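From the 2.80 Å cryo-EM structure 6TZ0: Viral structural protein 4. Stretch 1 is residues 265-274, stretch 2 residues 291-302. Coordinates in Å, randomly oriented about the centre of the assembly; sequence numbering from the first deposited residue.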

# COMPACT_ATOMS: atom_id res chain seq x y z
N GLY B 265 -11.55 48.58 15.30
CA GLY B 265 -10.26 49.22 15.45
C GLY B 265 -9.77 49.83 14.15
O GLY B 265 -10.51 50.58 13.51
N GLU B 266 -8.53 49.54 13.76
CA GLU B 266 -8.03 49.96 12.46
C GLU B 266 -7.42 48.76 11.74
O GLU B 266 -6.94 47.82 12.37
CB GLU B 266 -7.00 51.09 12.58
CG GLU B 266 -5.66 50.69 13.15
CD GLU B 266 -4.71 51.85 13.22
OE1 GLU B 266 -5.13 52.98 12.90
OE2 GLU B 266 -3.53 51.64 13.57
N VAL B 267 -7.47 48.81 10.41
CA VAL B 267 -7.15 47.66 9.57
C VAL B 267 -6.05 48.07 8.60
O VAL B 267 -6.15 49.11 7.95
CB VAL B 267 -8.40 47.18 8.80
CG1 VAL B 267 -8.07 46.02 7.90
CG2 VAL B 267 -9.51 46.80 9.75
N THR B 268 -5.01 47.24 8.49
CA THR B 268 -3.92 47.49 7.56
C THR B 268 -4.02 46.58 6.34
O THR B 268 -4.24 45.37 6.46
CB THR B 268 -2.56 47.29 8.22
OG1 THR B 268 -2.43 45.94 8.65
CG2 THR B 268 -2.42 48.20 9.42
N MET B 269 -3.82 47.16 5.15
CA MET B 269 -3.98 46.47 3.88
C MET B 269 -2.77 46.69 2.99
O MET B 269 -2.41 47.83 2.70
CB MET B 269 -5.23 46.97 3.15
CG MET B 269 -5.52 46.26 1.85
SD MET B 269 -6.92 46.99 0.99
CE MET B 269 -8.27 46.42 2.00
N MET B 270 -2.15 45.60 2.54
CA MET B 270 -1.06 45.64 1.58
C MET B 270 -1.62 45.50 0.18
O MET B 270 -2.42 44.59 -0.08
CB MET B 270 -0.04 44.54 1.86
CG MET B 270 0.68 44.70 3.18
SD MET B 270 1.76 43.31 3.56
CE MET B 270 3.09 43.61 2.43
N VAL B 271 -1.21 46.39 -0.72
CA VAL B 271 -1.74 46.46 -2.08
C VAL B 271 -0.57 46.43 -3.06
O VAL B 271 0.44 47.10 -2.84
CB VAL B 271 -2.60 47.73 -2.29
CG1 VAL B 271 -3.11 47.85 -3.71
CG2 VAL B 271 -3.78 47.73 -1.36
N ASN B 272 -0.71 45.65 -4.14
CA ASN B 272 0.31 45.54 -5.18
C ASN B 272 0.15 46.56 -6.28
O ASN B 272 0.47 46.27 -7.44
CB ASN B 272 0.30 44.14 -5.79
CG ASN B 272 0.82 43.10 -4.86
OD1 ASN B 272 0.10 42.22 -4.43
ND2 ASN B 272 2.09 43.18 -4.57
N LEU B 273 -0.36 47.74 -5.98
CA LEU B 273 -0.37 48.84 -6.93
C LEU B 273 0.37 50.02 -6.34
O LEU B 273 0.51 50.14 -5.12
CB LEU B 273 -1.80 49.25 -7.30
CG LEU B 273 -2.64 48.23 -8.05
CD1 LEU B 273 -4.02 48.80 -8.26
CD2 LEU B 273 -2.00 47.86 -9.37
N SER B 274 0.85 50.89 -7.22
CA SER B 274 1.48 52.13 -6.80
C SER B 274 0.43 53.12 -6.33
O SER B 274 -0.77 52.96 -6.57
CB SER B 274 2.29 52.73 -7.95
OG SER B 274 2.81 53.99 -7.59
N LYS B 291 -12.68 47.86 -6.80
CA LYS B 291 -12.31 46.69 -7.59
C LYS B 291 -10.80 46.52 -7.68
O LYS B 291 -10.31 45.38 -7.69
CB LYS B 291 -12.93 46.80 -8.98
CG LYS B 291 -12.79 45.55 -9.83
CD LYS B 291 -13.41 45.73 -11.20
CE LYS B 291 -14.92 45.70 -11.14
NZ LYS B 291 -15.43 44.35 -10.79
N LYS B 292 -10.05 47.62 -7.69
CA LYS B 292 -8.59 47.53 -7.65
C LYS B 292 -8.11 46.99 -6.32
O LYS B 292 -7.16 46.19 -6.27
CB LYS B 292 -7.98 48.90 -7.92
CG LYS B 292 -8.17 49.41 -9.33
CD LYS B 292 -7.47 50.74 -9.50
CE LYS B 292 -7.67 51.29 -10.89
NZ LYS B 292 -7.04 52.62 -11.03
N LEU B 293 -8.75 47.41 -5.22
CA LEU B 293 -8.43 46.87 -3.91
C LEU B 293 -8.74 45.39 -3.82
O LEU B 293 -7.98 44.62 -3.24
CB LEU B 293 -9.20 47.62 -2.83
CG LEU B 293 -8.89 49.08 -2.54
CD1 LEU B 293 -9.90 49.61 -1.56
CD2 LEU B 293 -7.50 49.20 -1.98
N LEU B 294 -9.88 44.98 -4.39
CA LEU B 294 -10.26 43.57 -4.39
C LEU B 294 -9.30 42.73 -5.23
O LEU B 294 -8.93 41.62 -4.84
CB LEU B 294 -11.68 43.42 -4.92
CG LEU B 294 -12.24 41.99 -5.04
CD1 LEU B 294 -12.38 41.36 -3.69
CD2 LEU B 294 -13.56 41.98 -5.78
N PHE B 295 -8.86 43.26 -6.37
CA PHE B 295 -7.99 42.48 -7.23
C PHE B 295 -6.55 42.48 -6.75
O PHE B 295 -5.79 41.58 -7.14
CB PHE B 295 -8.03 42.99 -8.68
CG PHE B 295 -9.32 42.72 -9.41
CD1 PHE B 295 -10.30 41.90 -8.86
CD2 PHE B 295 -9.54 43.25 -10.66
CE1 PHE B 295 -11.47 41.65 -9.54
CE2 PHE B 295 -10.71 43.00 -11.34
CZ PHE B 295 -11.68 42.19 -10.78
N TYR B 296 -6.13 43.44 -5.93
CA TYR B 296 -4.72 43.56 -5.60
C TYR B 296 -4.41 43.74 -4.12
O TYR B 296 -3.27 44.08 -3.79
CB TYR B 296 -4.09 44.72 -6.39
CG TYR B 296 -4.08 44.46 -7.87
CD1 TYR B 296 -3.14 43.62 -8.43
CD2 TYR B 296 -5.03 45.03 -8.69
CE1 TYR B 296 -3.13 43.37 -9.78
CE2 TYR B 296 -5.03 44.78 -10.04
CZ TYR B 296 -4.08 43.96 -10.58
OH TYR B 296 -4.08 43.71 -11.93
N GLY B 297 -5.35 43.48 -3.21
CA GLY B 297 -5.15 43.74 -1.80
C GLY B 297 -5.22 42.49 -0.95
O GLY B 297 -5.88 41.51 -1.31
N VAL B 298 -4.53 42.52 0.19
CA VAL B 298 -4.56 41.48 1.21
C VAL B 298 -4.59 42.16 2.57
O VAL B 298 -3.70 42.96 2.88
CB VAL B 298 -3.36 40.51 1.14
CG1 VAL B 298 -3.36 39.57 2.32
CG2 VAL B 298 -3.38 39.69 -0.12
N ILE B 299 -5.59 41.84 3.39
CA ILE B 299 -5.66 42.37 4.75
C ILE B 299 -4.75 41.55 5.66
O ILE B 299 -4.83 40.32 5.69
CB ILE B 299 -7.11 42.38 5.25
CG1 ILE B 299 -7.88 43.48 4.53
CG2 ILE B 299 -7.19 42.56 6.74
CD1 ILE B 299 -9.35 43.43 4.75
N THR B 300 -3.89 42.24 6.41
CA THR B 300 -2.87 41.61 7.23
C THR B 300 -3.31 41.42 8.68
O THR B 300 -2.46 41.33 9.57
CB THR B 300 -1.59 42.43 7.18
OG1 THR B 300 -1.83 43.72 7.73
CG2 THR B 300 -1.14 42.60 5.75
N ASP B 301 -4.61 41.35 8.94
CA ASP B 301 -5.13 41.23 10.29
C ASP B 301 -5.82 39.88 10.47
O ASP B 301 -6.05 39.14 9.52
CB ASP B 301 -6.10 42.36 10.61
CG ASP B 301 -5.41 43.69 10.75
OD1 ASP B 301 -4.23 43.72 11.13
OD2 ASP B 301 -6.07 44.71 10.48
N ALA B 302 -6.16 39.59 11.72
CA ALA B 302 -6.86 38.36 12.03
C ALA B 302 -8.31 38.44 11.57
O ALA B 302 -8.89 39.52 11.45
CB ALA B 302 -6.82 38.07 13.53

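This contact is a short antiparallel β-ladder in which one strand pairs with residues that run out of a helix, and it illustrates how a backbone hydrogen-bond register and side-chain packing go together. The strand ending at V271 lies beside strand 297–299, their directions 150° apart. M270 and V298 form the hydrogen-bonded pair, M270 N to V298 O at 3.1 Å and V298 N to M270 O at 3.0 Å. The ladder's pattern continues beyond it, with T300 N donating to T268 O (3.1 Å) and N272 N to Y296 O (3.0 Å).

Alternation sends M269, V271 and I299 to one face of the sheet. There the helix, crossing the strand at 80°, supplies L293, whose CD2 lies 3.7 Å from M269 SD and 4.0 Å from V271 CG2. G297 leaves room for this packing: a β-carbon would clash with L293 O and crowd M269 SD.

The two ends differ in chemistry. At one, T268 OG1 donates a very short hydrogen bond to T300 OG1 (2.5 Å), while D301 OD2 accepts a weak one from T268 N (3.4 Å). At the other, L273 CD2 sits over a face of the Y296 ring, 4.2 Å from its centroid, a CH–π contact that sets a methyl group against one face of the aromatic ring.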